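Local coordinates for outer surface protein (Bacillus cereus ATCC 14579, PDB 1X7F) that is of unknown function but is probably a 6-phospho-N-acetylmuramidase that cleaves glycosides of 6-phospho-N-acetylmuramic acid, at residues A162-L167 against H196-A201; W239-I244 against L372-A377; E284-L289 against K311-Y316. One frame throughout, in Å; residues are numbered along the deposited sequence.

Contact 1. Residues A162-L167 against H196-A201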
ATOM      1  N   ALA A 162      21.789 -13.870  15.759  1.00 43.00           N
ATOM      2  CA  ALA A 162      20.774 -13.992  14.719  1.00 43.05           C
ATOM      3  C   ALA A 162      21.200 -13.313  13.422  1.00 43.00           C
ATOM      4  O   ALA A 162      21.767 -12.217  13.444  1.00 43.12           O
ATOM      5  CB  ALA A 162      19.456 -13.406  15.203  1.00 43.06           C
ATOM      6  N   ASN A 163      20.919 -13.972  12.299  1.00 42.71           N
ATOM      7  CA  ASN A 163      21.104 -13.368  10.984  1.00 42.23           C
ATOM      8  C   ASN A 163      19.917 -12.468  10.652  1.00 41.85           C
ATOM      9  O   ASN A 163      18.892 -12.943  10.134  1.00 41.85           O
ATOM     10  CB  ASN A 163      21.285 -14.449   9.902  1.00 42.33           C
ATOM     11  CG  ASN A 163      21.429 -13.869   8.482  1.00 41.91           C
ATOM     12  OD1 ASN A 163      21.574 -12.645   8.325  1.00 40.20           O
ATOM     13  ND2 ASN A 163      21.372 -14.747   7.457  1.00 43.10           N
ATOM     14  N   LYS A 164      20.074 -11.171  10.950  1.00 41.53           N
ATOM     15  CA  LYS A 164      19.054 -10.146  10.674  1.00 41.21           C
ATOM     16  C   LYS A 164      18.606 -10.155   9.206  1.00 40.71           C
ATOM     17  O   LYS A 164      17.446  -9.860   8.895  1.00 40.31           O
ATOM     18  CB  LYS A 164      19.587  -8.752  11.040  1.00 41.43           C
ATOM     19  CG  LYS A 164      18.495  -7.724  11.335  1.00 42.57           C
ATOM     20  CD  LYS A 164      18.717  -6.402  10.596  1.00 46.03           C
ATOM     21  CE  LYS A 164      19.657  -5.458  11.342  1.00 46.86           C
ATOM     22  NZ  LYS A 164      19.502  -4.063  10.826  1.00 47.06           N
ATOM     23  N   SER A 165      19.540 -10.507   8.324  1.00 40.08           N
ATOM     24  CA  SER A 165      19.337 -10.522   6.873  1.00 39.51           C
ATOM     25  C   SER A 165      18.370 -11.611   6.362  1.00 38.45           C
ATOM     26  O   SER A 165      17.902 -11.536   5.226  1.00 37.79           O
ATOM     27  CB  SER A 165      20.705 -10.614   6.171  1.00 39.96           C
ATOM     28  OG  SER A 165      20.663 -11.468   5.035  1.00 41.45           O
ATOM     29  N   ALA A 166      18.083 -12.610   7.198  1.00 37.88           N
ATOM     30  CA  ALA A 166      17.093 -13.646   6.872  1.00 37.37           C
ATOM     31  C   ALA A 166      15.660 -13.252   7.285  1.00 37.21           C
ATOM     32  O   ALA A 166      14.678 -13.832   6.806  1.00 37.61           O
ATOM     33  CB  ALA A 166      17.497 -14.987   7.493  1.00 37.07           C
ATOM     34  N   LEU A 167      15.542 -12.245   8.150  1.00 36.51           N
ATOM     35  CA  LEU A 167      14.242 -11.785   8.634  1.00 35.87           C
ATOM     36  C   LEU A 167      13.491 -10.856   7.672  1.00 35.57           C
ATOM     37  O   LEU A 167      14.083  -9.979   7.038  1.00 35.13           O
ATOM     38  CB  LEU A 167      14.391 -11.091   9.993  1.00 36.06           C
ATOM     39  CG  LEU A 167      14.863 -11.922  11.190  1.00 36.95           C
ATOM     40  CD1 LEU A 167      15.073 -11.029  12.406  1.00 37.93           C
ATOM     41  CD2 LEU A 167      13.890 -13.057  11.510  1.00 36.69           C
ATOM     42  N   HIS A 196      14.753  -1.066  12.469  1.00 40.67           N
ATOM     43  CA  HIS A 196      15.782  -2.093  12.321  1.00 39.68           C
ATOM     44  C   HIS A 196      16.050  -2.483  10.868  1.00 38.99           C
ATOM     45  O   HIS A 196      16.738  -3.472  10.606  1.00 38.89           O
ATOM     46  CB  HIS A 196      15.409  -3.320  13.150  1.00 40.10           C
ATOM     47  CG  HIS A 196      15.426  -3.073  14.626  1.00 40.85           C
ATOM     48  ND1 HIS A 196      16.596  -3.004  15.353  1.00 40.33           N
ATOM     49  CD2 HIS A 196      14.421  -2.861  15.508  1.00 41.87           C
ATOM     50  CE1 HIS A 196      16.309  -2.772  16.621  1.00 41.81           C
ATOM     51  NE2 HIS A 196      14.998  -2.679  16.743  1.00 40.78           N
ATOM     52  N   GLY A 197      15.512  -1.699   9.934  1.00 38.08           N
ATOM     53  CA  GLY A 197      15.727  -1.914   8.501  1.00 37.92           C
ATOM     54  C   GLY A 197      15.214  -3.235   7.944  1.00 38.04           C
ATOM     55  O   GLY A 197      15.754  -3.746   6.960  1.00 38.10           O
ATOM     56  N   ILE A 198      14.171  -3.788   8.563  1.00 37.36           N
ATOM     57  CA  ILE A 198      13.598  -5.061   8.118  1.00 36.84           C
ATOM     58  C   ILE A 198      12.373  -4.846   7.223  1.00 36.77           C
ATOM     59  O   ILE A 198      11.489  -4.055   7.531  1.00 36.99           O
ATOM     60  CB  ILE A 198      13.326  -6.000   9.336  1.00 37.12           C
ATOM     61  CG1 ILE A 198      14.665  -6.521   9.872  1.00 37.12           C
ATOM     62  CG2 ILE A 198      12.400  -7.179   8.970  1.00 34.03           C
ATOM     63  CD1 ILE A 198      14.678  -6.790  11.339  1.00 39.66           C
ATOM     64  N   ARG A 199      12.377  -5.541   6.091  1.00 36.81           N
ATOM     65  CA  ARG A 199      11.321  -5.514   5.087  1.00 36.55           C
ATOM     66  C   ARG A 199       9.950  -5.746   5.710  1.00 35.88           C
ATOM     67  O   ARG A 199       9.755  -6.726   6.431  1.00 35.42           O
ATOM     68  CB  ARG A 199      11.613  -6.645   4.122  1.00 37.95           C
ATOM     69  CG  ARG A 199      11.256  -6.418   2.694  1.00 41.15           C
ATOM     70  CD  ARG A 199      11.829  -7.509   1.809  1.00 44.13           C
ATOM     71  NE  ARG A 199      10.791  -8.033   0.936  1.00 47.38           N
ATOM     72  CZ  ARG A 199      10.763  -9.259   0.437  1.00 48.53           C
ATOM     73  NH1 ARG A 199      11.727 -10.139   0.718  1.00 48.94           N
ATOM     74  NH2 ARG A 199       9.753  -9.602  -0.349  1.00 48.64           N
ATOM     75  N   SER A 200       9.010  -4.850   5.436  0.50 35.45           N
ATOM     76  CA  SER A 200       7.664  -4.965   5.989  0.50 34.74           C
ATOM     77  C   SER A 200       6.629  -5.170   4.899  0.50 34.63           C
ATOM     78  O   SER A 200       6.856  -4.830   3.737  0.50 34.76           O
ATOM     79  CB  SER A 200       7.306  -3.735   6.820  0.50 34.73           C
ATOM     80  OG  SER A 200       7.379  -2.567   6.031  0.50 33.55           O
ATOM     81  N   ALA A 201       5.494  -5.734   5.293  1.00 34.32           N
ATOM     82  CA  ALA A 201       4.370  -5.939   4.402  1.00 34.03           C
ATOM     83  C   ALA A 201       3.063  -5.880   5.209  1.00 34.27           C
ATOM     84  O   ALA A 201       3.043  -6.164   6.409  1.00 33.35           O
ATOM     85  CB  ALA A 201       4.513  -7.300   3.667  1.00 33.27           C
TER
HETATM   86  O   HOH W   1      14.483  -7.433   5.604  1.00 44.99           O
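K164 supplies the one direct hydrogen bond of this contact: NZ donates to H196 O at 2.8 Å. The C=O...N angle is 134° and the amine stands 43° above the carbonyl plane, off the lone pairs. With CG anti to its backbone N (chi1 -157°), the lysine then bends at chi2 and chi3 to bring NZ over that oxygen. H196 O belongs to the run-out of helix 183-195, which ends in a Schellman motif with G197 at C-prime. The imidazole leads elsewhere, and its NE2 bonds E155.

The apolar contacts centre on I198. Its CD1 lies 3.9 Å from K164 CG and, more loosely, 4.4 Å from L167 CD1. Separately, I198 CG2 is in van der Waals contact with the backbone carbonyl of L167, 3.8 Å from L167 O. L154 of helix 153-157 touches both I198 and L167.

One water joins the backbones, donating to L167 O at 2.9 Å and accepting from R199 N at 2.9 Å.

Both segments lead into strands of the (beta/alpha)8 barrel, 167-170 and 201-204, at their N-terminal ends. A positive amine at the carboxyl end of a helix would probably be favoured by the helix dipole, and the lysine's methylenes meanwhile pack against I198.

Contact 2. Residues W239-I244 against L372-A377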
ATOM      1  N   TRP A 239       1.684   2.478   1.172  1.00 33.43           N
ATOM      2  CA  TRP A 239       2.935   3.003   0.646  1.00 34.42           C
ATOM      3  C   TRP A 239       3.188   4.442   1.064  1.00 34.68           C
ATOM      4  O   TRP A 239       4.338   4.816   1.288  1.00 35.10           O
ATOM      5  CB  TRP A 239       3.018   2.871  -0.886  1.00 34.46           C
ATOM      6  CG  TRP A 239       3.271   1.463  -1.387  1.00 35.10           C
ATOM      7  CD1 TRP A 239       4.124   0.533  -0.849  1.00 34.73           C
ATOM      8  CD2 TRP A 239       2.717   0.856  -2.567  1.00 36.68           C
ATOM      9  NE1 TRP A 239       4.102  -0.621  -1.597  1.00 36.59           N
ATOM     10  CE2 TRP A 239       3.251  -0.450  -2.660  1.00 36.53           C
ATOM     11  CE3 TRP A 239       1.811   1.283  -3.556  1.00 36.60           C
ATOM     12  CZ2 TRP A 239       2.902  -1.338  -3.687  1.00 34.98           C
ATOM     13  CZ3 TRP A 239       1.469   0.400  -4.579  1.00 35.95           C
ATOM     14  CH2 TRP A 239       1.999  -0.901  -4.620  1.00 34.79           C
ATOM     15  N   ALA A 240       2.130   5.248   1.177  1.00 34.53           N
ATOM     16  CA  ALA A 240       2.284   6.654   1.608  1.00 34.15           C
ATOM     17  C   ALA A 240       2.737   6.824   3.065  1.00 34.01           C
ATOM     18  O   ALA A 240       3.264   7.868   3.416  1.00 34.28           O
ATOM     19  CB  ALA A 240       0.994   7.476   1.341  1.00 33.35           C
ATOM     20  N   THR A 241       2.517   5.819   3.916  1.00 34.98           N
ATOM     21  CA  THR A 241       2.998   5.891   5.311  1.00 34.72           C
ATOM     22  C   THR A 241       4.534   5.954   5.354  1.00 35.17           C
ATOM     23  O   THR A 241       5.116   6.464   6.305  1.00 35.57           O
ATOM     24  CB  THR A 241       2.492   4.698   6.178  1.00 34.32           C
ATOM     25  OG1 THR A 241       2.973   3.465   5.630  1.00 35.57           O
ATOM     26  CG2 THR A 241       0.946   4.560   6.160  1.00 31.76           C
ATOM     27  N   GLY A 242       5.179   5.466   4.296  1.00 35.51           N
ATOM     28  CA  GLY A 242       6.629   5.260   4.290  1.00 35.88           C
ATOM     29  C   GLY A 242       7.103   4.078   5.132  1.00 36.59           C
ATOM     30  O   GLY A 242       8.304   3.880   5.297  1.00 37.12           O
ATOM     31  N   LEU A 243       6.173   3.287   5.668  1.00 36.80           N
ATOM     32  CA  LEU A 243       6.542   2.237   6.623  1.00 37.61           C
ATOM     33  C   LEU A 243       6.283   0.819   6.112  1.00 37.82           C
ATOM     34  O   LEU A 243       6.571  -0.156   6.809  1.00 39.07           O
ATOM     35  CB  LEU A 243       5.830   2.456   7.973  1.00 37.26           C
ATOM     36  CG  LEU A 243       6.111   3.755   8.752  1.00 37.40           C
ATOM     37  CD1 LEU A 243       5.305   3.777  10.046  1.00 34.06           C
ATOM     38  CD2 LEU A 243       7.611   3.992   9.040  1.00 32.46           C
ATOM     39  N   ILE A 244       5.730   0.713   4.908  1.00 37.38           N
ATOM     40  CA  ILE A 244       5.341  -0.568   4.337  1.00 37.28           C
ATOM     41  C   ILE A 244       5.997  -0.679   2.983  1.00 37.88           C
ATOM     42  O   ILE A 244       5.897   0.237   2.169  1.00 38.91           O
ATOM     43  CB  ILE A 244       3.776  -0.711   4.241  1.00 37.93           C
ATOM     44  CG1 ILE A 244       3.112  -0.660   5.633  1.00 37.08           C
ATOM     45  CG2 ILE A 244       3.360  -2.007   3.507  1.00 36.64           C
ATOM     46  CD1 ILE A 244       3.485  -1.858   6.595  1.00 35.25           C
ATOM     47  N   LEU A 372      -4.283  13.401   1.546  1.00 36.94           N
ATOM     48  CA  LEU A 372      -3.719  14.747   1.691  1.00 38.73           C
ATOM     49  C   LEU A 372      -2.809  14.953   2.917  1.00 39.45           C
ATOM     50  O   LEU A 372      -1.893  15.789   2.877  1.00 40.58           O
ATOM     51  CB  LEU A 372      -4.837  15.793   1.697  1.00 38.43           C
ATOM     52  CG  LEU A 372      -5.663  15.838   0.412  1.00 38.71           C
ATOM     53  CD1 LEU A 372      -6.878  16.774   0.563  1.00 34.88           C
ATOM     54  CD2 LEU A 372      -4.762  16.242  -0.765  1.00 37.40           C
ATOM     55  N   ASP A 373      -3.051  14.188   3.981  1.00 37.79           N
ATOM     56  CA  ASP A 373      -2.244  14.246   5.187  1.00 37.55           C
ATOM     57  C   ASP A 373      -0.816  13.721   4.979  1.00 36.67           C
ATOM     58  O   ASP A 373       0.069  13.991   5.787  1.00 36.23           O
ATOM     59  CB  ASP A 373      -2.918  13.446   6.311  1.00 38.82           C
ATOM     60  CG  ASP A 373      -4.270  14.033   6.743  1.00 41.95           C
ATOM     61  OD1 ASP A 373      -4.621  15.178   6.359  1.00 43.22           O
ATOM     62  OD2 ASP A 373      -5.053  13.396   7.479  1.00 47.22           O
ATOM     63  N   TYR A 374      -0.602  12.959   3.908  1.00 35.45           N
ATOM     64  CA  TYR A 374       0.729  12.463   3.564  1.00 35.81           C
ATOM     65  C   TYR A 374       1.533  13.422   2.673  1.00 36.05           C
ATOM     66  O   TYR A 374       2.715  13.181   2.405  1.00 36.82           O
ATOM     67  CB  TYR A 374       0.644  11.033   2.985  1.00 36.21           C
ATOM     68  CG  TYR A 374       0.021  10.115   3.998  1.00 35.14           C
ATOM     69  CD1 TYR A 374      -1.360   9.915   4.018  1.00 34.14           C
ATOM     70  CD2 TYR A 374       0.792   9.528   4.998  1.00 32.97           C
ATOM     71  CE1 TYR A 374      -1.953   9.119   4.985  1.00 36.65           C
ATOM     72  CE2 TYR A 374       0.203   8.724   5.971  1.00 34.92           C
ATOM     73  CZ  TYR A 374      -1.171   8.533   5.951  1.00 35.50           C
ATOM     74  OH  TYR A 374      -1.776   7.754   6.891  1.00 37.72           O
ATOM     75  N   VAL A 375       0.896  14.510   2.231  1.00 35.86           N
ATOM     76  CA  VAL A 375       1.618  15.591   1.566  1.00 35.69           C
ATOM     77  C   VAL A 375       2.156  16.533   2.638  1.00 34.87           C
ATOM     78  O   VAL A 375       1.509  17.507   3.009  1.00 35.19           O
ATOM     79  CB  VAL A 375       0.756  16.376   0.523  1.00 36.11           C
ATOM     80  CG1 VAL A 375       1.638  17.361  -0.248  1.00 36.41           C
ATOM     81  CG2 VAL A 375       0.063  15.432  -0.451  1.00 34.06           C
ATOM     82  N   GLY A 376       3.339  16.223   3.153  1.00 35.14           N
ATOM     83  CA  GLY A 376       3.970  17.096   4.131  1.00 34.63           C
ATOM     84  C   GLY A 376       4.884  18.133   3.503  1.00 34.92           C
ATOM     85  O   GLY A 376       4.888  18.336   2.276  1.00 34.55           O
ATOM     86  N   ALA A 377       5.657  18.788   4.363  1.00 34.60           N
ATOM     87  CA  ALA A 377       6.657  19.754   3.958  1.00 35.38           C
ATOM     88  C   ALA A 377       7.624  19.136   2.938  1.00 35.47           C
ATOM     89  O   ALA A 377       8.306  18.166   3.248  1.00 35.67           O
ATOM     90  CB  ALA A 377       7.408  20.256   5.191  1.00 34.09           C
TER
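The two segments' backbones are nearest at A240 and Y374, whose CA atoms are 6.3 Å apart, where the last turn of helix 231-240 meets a short 3-10 segment at 372-374. No hydrogen bond crosses between the two segments, and the contact is made by the side chain of Y374 lying against the helix end. A240 CB packs on the root of the ring, 3.9 Å from Y374 CG and as near to Y374 CB. Further out along the same side, A240 O approaches Y374 CD2 to 3.4 Å, obliquely to the ring. T241 follows with its backbone: T241 CA is 4.0 Å from Y374 CE2, and its methyl CG2 is slightly farther from the same carbon. The torsion chi1 of -60° sets Y374 CG anti to its own carbonyl carbon, which carries the ring across to the helix.

This is an interdomain contact: A240 and T241 belong to the (beta/alpha)8 barrel, Y374 to the C-terminal domain with its mixed beta-sheet. The phenol is anchored on the barrel side, since OH is hydrogen-bonded to H237 NE2 and Y183 OH, and the rings of Y374 and H237 meet at a steep angle. T241 OG1 is bonded within its own helix end. It accepts from L243 N at 3.2 Å with an N-H...O angle of 159°, forming an ST turn, and bonds L238 O as well; G242, at phi 73°, is the first residue to leave helical backbone angles. On the other segment V375 centres an inverse gamma turn, and V375 O is held by R295.

Contact 3. Residues E284-L289 against K311-Y316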
ATOM      1  N   GLU A 284      -5.333  25.164 -17.137  1.00 33.34           N
ATOM      2  CA  GLU A 284      -5.566  24.749 -15.753  1.00 34.24           C
ATOM      3  C   GLU A 284      -5.362  23.242 -15.598  1.00 33.22           C
ATOM      4  O   GLU A 284      -4.762  22.803 -14.625  1.00 33.51           O
ATOM      5  CB  GLU A 284      -6.971  25.163 -15.274  1.00 33.03           C
ATOM      6  CG  GLU A 284      -7.091  26.639 -14.953  1.00 35.44           C
ATOM      7  CD  GLU A 284      -8.530  27.139 -14.851  1.00 36.32           C
ATOM      8  OE1 GLU A 284      -9.485  26.349 -15.053  1.00 39.09           O
ATOM      9  OE2 GLU A 284      -8.702  28.345 -14.568  1.00 38.99           O
ATOM     10  N   LYS A 285      -5.848  22.467 -16.566  1.00 32.77           N
ATOM     11  CA  LYS A 285      -5.653  21.019 -16.573  1.00 33.57           C
ATOM     12  C   LYS A 285      -4.184  20.621 -16.766  1.00 33.20           C
ATOM     13  O   LYS A 285      -3.736  19.670 -16.158  1.00 32.59           O
ATOM     14  CB  LYS A 285      -6.509  20.364 -17.657  1.00 34.22           C
ATOM     15  CG  LYS A 285      -8.010  20.458 -17.420  1.00 36.65           C
ATOM     16  CD  LYS A 285      -8.713  19.528 -18.403  1.00 39.90           C
ATOM     17  CE  LYS A 285     -10.218  19.716 -18.389  1.00 42.71           C
ATOM     18  NZ  LYS A 285     -10.883  18.623 -19.163  1.00 42.33           N
ATOM     19  N   ARG A 286      -3.447  21.350 -17.609  1.00 33.11           N
ATOM     20  CA  ARG A 286      -2.012  21.094 -17.811  1.00 34.28           C
ATOM     21  C   ARG A 286      -1.215  21.395 -16.539  1.00 33.64           C
ATOM     22  O   ARG A 286      -0.361  20.598 -16.142  1.00 33.81           O
ATOM     23  CB  ARG A 286      -1.462  21.911 -18.995  1.00 33.31           C
ATOM     24  CG  ARG A 286      -0.044  21.529 -19.418  1.00 37.43           C
ATOM     25  CD  ARG A 286       0.598  22.410 -20.524  1.00 36.90           C
ATOM     26  NE  ARG A 286      -0.426  23.007 -21.361  1.00 41.31           N
ATOM     27  CZ  ARG A 286      -0.589  24.308 -21.557  1.00 40.95           C
ATOM     28  NH1 ARG A 286       0.250  25.197 -21.031  1.00 38.90           N
ATOM     29  NH2 ARG A 286      -1.587  24.712 -22.325  1.00 41.66           N
ATOM     30  N   ALA A 287      -1.502  22.536 -15.908  1.00 32.48           N
ATOM     31  CA  ALA A 287      -0.895  22.898 -14.619  1.00 33.24           C
ATOM     32  C   ALA A 287      -1.128  21.801 -13.584  1.00 32.88           C
ATOM     33  O   ALA A 287      -0.266  21.503 -12.783  1.00 34.33           O
ATOM     34  CB  ALA A 287      -1.460  24.227 -14.104  1.00 31.84           C
ATOM     35  N   THR A 288      -2.311  21.209 -13.608  1.00 33.17           N
ATOM     36  CA  THR A 288      -2.677  20.162 -12.660  1.00 33.15           C
ATOM     37  C   THR A 288      -1.971  18.832 -12.950  1.00 33.02           C
ATOM     38  O   THR A 288      -1.391  18.232 -12.043  1.00 32.86           O
ATOM     39  CB  THR A 288      -4.214  19.978 -12.682  1.00 33.74           C
ATOM     40  OG1 THR A 288      -4.840  21.214 -12.283  1.00 32.47           O
ATOM     41  CG2 THR A 288      -4.660  18.930 -11.634  1.00 31.28           C
ATOM     42  N   LEU A 289      -2.020  18.397 -14.212  1.00 32.53           N
ATOM     43  CA  LEU A 289      -1.658  17.023 -14.598  1.00 33.54           C
ATOM     44  C   LEU A 289      -0.222  16.832 -15.059  1.00 34.75           C
ATOM     45  O   LEU A 289       0.337  15.745 -14.913  1.00 34.90           O
ATOM     46  CB  LEU A 289      -2.573  16.515 -15.715  1.00 31.87           C
ATOM     47  CG  LEU A 289      -4.075  16.401 -15.503  1.00 30.01           C
ATOM     48  CD1 LEU A 289      -4.738  15.981 -16.823  1.00 31.25           C
ATOM     49  CD2 LEU A 289      -4.388  15.417 -14.399  1.00 27.46           C
ATOM     50  N   LYS A 311       5.523  29.908 -11.690  1.00 46.32           N
ATOM     51  CA  LYS A 311       6.598  30.438 -12.519  1.00 45.39           C
ATOM     52  C   LYS A 311       6.397  30.100 -13.997  1.00 44.05           C
ATOM     53  O   LYS A 311       6.680  30.919 -14.872  1.00 43.54           O
ATOM     54  CB  LYS A 311       7.947  29.894 -12.056  1.00 46.71           C
ATOM     55  CG  LYS A 311       8.556  30.643 -10.881  1.00 50.23           C
ATOM     56  CD  LYS A 311      10.081  30.444 -10.833  1.00 54.13           C
ATOM     57  CE  LYS A 311      10.445  29.055 -10.312  1.00 55.03           C
ATOM     58  NZ  LYS A 311       9.761  28.801  -9.012  1.00 54.53           N
ATOM     59  N   LYS A 312       5.906  28.891 -14.264  1.00 42.16           N
ATOM     60  CA  LYS A 312       5.646  28.441 -15.626  1.00 41.94           C
ATOM     61  C   LYS A 312       4.345  28.986 -16.197  1.00 41.18           C
ATOM     62  O   LYS A 312       4.187  29.055 -17.416  1.00 41.73           O
ATOM     63  CB  LYS A 312       5.623  26.912 -15.704  1.00 41.82           C
ATOM     64  CG  LYS A 312       6.946  26.248 -15.379  1.00 44.10           C
ATOM     65  CD  LYS A 312       6.768  24.752 -15.117  1.00 49.89           C
ATOM     66  CE  LYS A 312       6.792  23.962 -16.407  1.00 51.17           C
ATOM     67  NZ  LYS A 312       8.123  24.089 -17.090  1.00 55.19           N
ATOM     68  N   TYR A 313       3.417  29.368 -15.324  1.00 39.91           N
ATOM     69  CA  TYR A 313       2.060  29.693 -15.759  1.00 39.71           C
ATOM     70  C   TYR A 313       1.658  31.155 -15.580  1.00 39.71           C
ATOM     71  O   TYR A 313       0.529  31.531 -15.891  1.00 39.49           O
ATOM     72  CB  TYR A 313       1.045  28.727 -15.122  1.00 38.84           C
ATOM     73  CG  TYR A 313       1.180  27.316 -15.685  1.00 40.02           C
ATOM     74  CD1 TYR A 313       1.919  26.334 -15.014  1.00 37.54           C
ATOM     75  CD2 TYR A 313       0.603  26.976 -16.912  1.00 40.41           C
ATOM     76  CE1 TYR A 313       2.062  25.041 -15.541  1.00 38.64           C
ATOM     77  CE2 TYR A 313       0.730  25.685 -17.444  1.00 40.05           C
ATOM     78  CZ  TYR A 313       1.461  24.727 -16.756  1.00 38.49           C
ATOM     79  OH  TYR A 313       1.590  23.464 -17.284  1.00 39.85           O
ATOM     80  N   LYS A 314       2.598  31.981 -15.126  1.00 40.03           N
ATOM     81  CA  LYS A 314       2.293  33.372 -14.779  1.00 40.93           C
ATOM     82  C   LYS A 314       2.013  34.253 -16.002  1.00 40.43           C
ATOM     83  O   LYS A 314       1.387  35.311 -15.878  1.00 41.01           O
ATOM     84  CB  LYS A 314       3.414  33.979 -13.933  1.00 41.49           C
ATOM     85  CG  LYS A 314       4.752  34.067 -14.628  1.00 42.14           C
ATOM     86  CD  LYS A 314       5.678  34.948 -13.846  1.00 45.55           C
ATOM     87  CE  LYS A 314       7.083  34.847 -14.372  1.00 47.98           C
ATOM     88  NZ  LYS A 314       7.859  36.074 -14.021  1.00 51.88           N
ATOM     89  N   ASP A 315       2.481  33.803 -17.167  1.00 39.30           N
ATOM     90  CA  ASP A 315       2.264  34.487 -18.443  1.00 37.81           C
ATOM     91  C   ASP A 315       0.915  34.142 -19.059  1.00 35.80           C
ATOM     92  O   ASP A 315       0.524  34.746 -20.051  1.00 36.14           O
ATOM     93  CB  ASP A 315       3.344  34.091 -19.454  1.00 38.39           C
ATOM     94  CG  ASP A 315       4.713  34.645 -19.114  1.00 40.68           C
ATOM     95  OD1 ASP A 315       4.808  35.820 -18.679  1.00 36.36           O
ATOM     96  OD2 ASP A 315       5.758  33.963 -19.291  1.00 42.66           O
ATOM     97  N   TYR A 316       0.225  33.163 -18.484  1.00 33.92           N
ATOM     98  CA  TYR A 316      -0.970  32.589 -19.095  1.00 33.14           C
ATOM     99  C   TYR A 316      -2.283  33.192 -18.581  1.00 34.29           C
ATOM    100  O   TYR A 316      -2.318  33.858 -17.544  1.00 34.01           O
ATOM    101  CB  TYR A 316      -0.962  31.058 -18.955  1.00 31.31           C
ATOM    102  CG  TYR A 316       0.102  30.392 -19.820  1.00 30.69           C
ATOM    103  CD1 TYR A 316       1.453  30.402 -19.436  1.00 28.06           C
ATOM    104  CD2 TYR A 316      -0.235  29.778 -21.027  1.00 25.13           C
ATOM    105  CE1 TYR A 316       2.427  29.805 -20.215  1.00 27.63           C
ATOM    106  CE2 TYR A 316       0.733  29.173 -21.814  1.00 26.74           C
ATOM    107  CZ  TYR A 316       2.066  29.186 -21.401  1.00 28.16           C
ATOM    108  OH  TYR A 316       3.039  28.615 -22.180  1.00 27.32           O
TER
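Y313 presses its ring against helix 282-289, and A287 and R286 receive it. The backbones are nearest at A287 and Y313, with CA atoms 7.5 Å apart.

A287 sits beneath the ring. Its CB is 3.9 Å from the centroid of Y313 and only 12° off the ring normal, which makes a CH-pi contact over one face. Y313 CG is anti to the carbonyl carbon, and the ring so placed carries its OH past A287 to the base of the arginine. There Y313 OH lies 3.3 Å from R286 CG. A287 N, at 3.5 Å from the same oxygen, is a close neighbour without being hydrogen-bonded to it. The phenol's polar partner is E291, through OE2, while V283 and F318 also touch Y313.

R286 crosses the phenol end of Y313 at a slant. Its CG is anti to the backbone N (chi1 -170°), and a bend at chi3 turns the guanidinium toward Y313 and Y316: R286 NH1 is 3.7 Å from Y313 CE2, near the plane of that ring, with guanidinium and ring planes 31° apart. The same nitrogen lies 4.1 Å from Y316 CE2, which sits at the guanidinium edge. A type I beta turn from Y313 to Y316, closed by Y316 N to Y313 O at 3.1 Å, brings the second tyrosine to this side. R286 and Y316 also touch crystal neighbours, so the lattice may influence their outer ends.

R286 NH1 lies at the edge of the Y313 ring and not over its face, so the geometry does not support a cation-pi stack there. The contact rests on a methyl over an aromatic face and on van der Waals contact of the arginine stem with the phenol oxygen of Y313, whose OH is hydrogen-bonded to E291 OE2.

From the N terminus, contact 1 comes first: it closes a short loop holding strand 167-170 and helix 183-195, and joins neighbouring connections of the barrel. It is complete before contact 2 opens, yet the two meet in space, since S200 OG lies 2.7 Å from L243 O in a probable hydrogen bond. Contact 2 spans 127 intervening residues, opening at the end of helix 231-240 and passing through the last barrel strand 246-249 and helix 256-264, then through most of the C-terminal domain. Contact 3 falls wholly within that span, tying helices 282-289 and 309-313. Its centre is about 26 Å from that of contact 2 and 45 Å from that of contact 1.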